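Local coordinates for hypothetical protein PH0435 (Pyrococcus horikoshii, PDB 2YV4) that is of unknown function but, as a Sua5 protein, probably takes part in threonylcarbamoyl-AMP synthesis for tRNA modification, at residues A[79-83]-A[84-88]. Residues are numbered along the deposited sequence; the frame is centred on the assembly and turned at random.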
loop_
_atom_site.group_PDB
_atom_site.type_symbol
_atom_site.label_atom_id
_atom_site.label_comp_id
_atom_site.label_asym_id
_atom_site.label_seq_id
_atom_site.Cartn_x
_atom_site.Cartn_y
_atom_site.Cartn_z
ATOM N N GLU A 79 -2.842 -0.113 -0.477
ATOM C CA GLU A 79 -4.234 -0.523 -0.334
ATOM C C GLU A 79 -4.973 -0.285 -1.655
ATOM O O GLU A 79 -5.021 0.841 -2.138
ATOM C CB GLU A 79 -4.866 0.305 0.784
ATOM C CG GLU A 79 -6.226 -0.139 1.255
ATOM C CD GLU A 79 -6.734 0.750 2.376
ATOM O OE1 GLU A 79 -5.991 0.927 3.370
ATOM O OE2 GLU A 79 -7.864 1.275 2.263
ATOM N N GLY A 80 -5.538 -1.342 -2.237
ATOM C CA GLY A 80 -6.259 -1.197 -3.493
ATOM C C GLY A 80 -7.685 -1.720 -3.418
ATOM O O GLY A 80 -7.986 -2.787 -3.962
ATOM N N VAL A 81 -8.569 -0.974 -2.757
ATOM C CA VAL A 81 -9.957 -1.405 -2.609
ATOM C C VAL A 81 -10.760 -1.243 -3.900
ATOM O O VAL A 81 -10.464 -0.375 -4.727
ATOM C CB VAL A 81 -10.675 -0.647 -1.457
ATOM C CG1 VAL A 81 -9.864 -0.791 -0.162
ATOM C CG2 VAL A 81 -10.864 0.827 -1.818
ATOM N N GLU A 82 -11.770 -2.094 -4.068
ATOM C CA GLU A 82 -12.614 -2.056 -5.258
ATOM C C GLU A 82 -13.493 -0.816 -5.252
ATOM O O GLU A 82 -13.672 -0.170 -6.282
ATOM C CB GLU A 82 -13.500 -3.303 -5.322
ATOM C CG GLU A 82 -12.721 -4.606 -5.302
ATOM C CD GLU A 82 -13.618 -5.824 -5.390
ATOM O OE1 GLU A 82 -14.595 -5.904 -4.616
ATOM O OE2 GLU A 82 -13.342 -6.703 -6.231
ATOM N N GLU A 83 -14.036 -0.491 -4.084
ATOM C CA GLU A 83 -14.909 0.668 -3.940
ATOM C C GLU A 83 -14.291 1.956 -4.477
ATOM O O GLU A 83 -13.134 2.266 -4.204
ATOM C CB GLU A 83 -15.300 0.860 -2.469
ATOM C CG GLU A 83 -16.281 -0.180 -1.941
ATOM C CD GLU A 83 -15.611 -1.420 -1.373
ATOM O OE1 GLU A 83 -14.412 -1.649 -1.652
ATOM O OE2 GLU A 83 -16.294 -2.176 -0.649
ATOM N N ARG A 84 -15.081 2.701 -5.243
ATOM C CA ARG A 84 -14.652 3.965 -5.830
ATOM C C ARG A 84 -13.446 3.871 -6.760
ATOM O O ARG A 84 -12.791 4.874 -7.031
ATOM C CB ARG A 84 -14.378 4.990 -4.731
ATOM C CG ARG A 84 -15.632 5.422 -3.991
ATOM C CD ARG A 84 -15.329 6.498 -2.970
ATOM N NE ARG A 84 -16.514 6.860 -2.202
ATOM C CZ ARG A 84 -16.508 7.703 -1.176
ATOM N NH1 ARG A 84 -15.374 8.275 -0.793
ATOM N NH2 ARG A 84 -17.636 7.969 -0.528
ATOM N N GLY A 85 -13.161 2.666 -7.245
ATOM C CA GLY A 85 -12.052 2.468 -8.163
ATOM C C GLY A 85 -10.649 2.806 -7.688
ATOM O O GLY A 85 -9.756 3.008 -8.513
ATOM N N LEU A 86 -10.427 2.849 -6.378
ATOM C CA LEU A 86 -9.097 3.181 -5.868
ATOM C C LEU A 86 -8.030 2.166 -6.281
ATOM O O LEU A 86 -6.940 2.548 -6.708
ATOM C CB LEU A 86 -9.130 3.323 -4.342
ATOM C CG LEU A 86 -10.141 4.343 -3.798
ATOM C CD1 LEU A 86 -9.857 4.599 -2.324
ATOM C CD2 LEU A 86 -10.046 5.649 -4.584
ATOM N N GLY A 87 -8.349 0.878 -6.161
ATOM C CA GLY A 87 -7.401 -0.160 -6.536
ATOM C C GLY A 87 -6.965 -0.066 -7.989
ATOM O O GLY A 87 -5.779 -0.183 -8.301
ATOM N N LEU A 88 -7.923 0.132 -8.888
ATOM C CA LEU A 88 -7.593 0.259 -10.305
ATOM C C LEU A 88 -6.686 1.469 -10.527
ATOM O O LEU A 88 -5.711 1.393 -11.280
ATOM C CB LEU A 88 -8.864 0.405 -11.145
ATOM C CG LEU A 88 -8.651 0.784 -12.614
ATOM C CD1 LEU A 88 -7.690 -0.204 -13.272
ATOM C CD2 LEU A 88 -9.987 0.805 -13.340
HETATM O O HOH W 1 -10.547 -0.462 -7.874
#
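Gly80 and Gly87 meet backbone to backbone, their CA atoms 3.4 Å apart, where strand 75-81 of the parallel sheet hands over to helix 86-93. The join is a tight strand-to-helix turn of an alpha/beta fold, a worked example of close backbone packing with glycine on both sides of the contact. With no side chain on either residue, the first helical turn closes down on the strand end. Here Gly87 N gives its hydrogen to Val81 O over 2.8 Å, with an N-H...O angle of 155° and the donor tilted 24° from the carbonyl plane. A water donates to the same oxygen and accepts from Leu88 N at 2.9 Å, bridging the strand end to the next helical amide. Beside this backbone contact, Val81 and Leu86 lie side by side and point the same way. CG2 of Val81 sits between the backbone N and the carbonyl carbon, which brings it to 3.9 Å from Leu86 CD1, while Val81 also packs on helix 13-29.

The outer bend is looser. Gly85, the N-cap residue, has positive phi, and its N bonds to Glu82 O at 3.0 Å from above the carbonyl plane. Arg84 is exposed, its chain extended from CG to NE and leading away, whereas Glu83 bends at chi2 (88°) and its OE1 accepts a hydrogen bond from Arg13 N, tying the bend to the start of helix 13-29. The two bonds to Val81 O imply that strand end and first helical turn are joined mainly through backbone polar groups, with Val81 and Leu86 adding an apolar contact alongside.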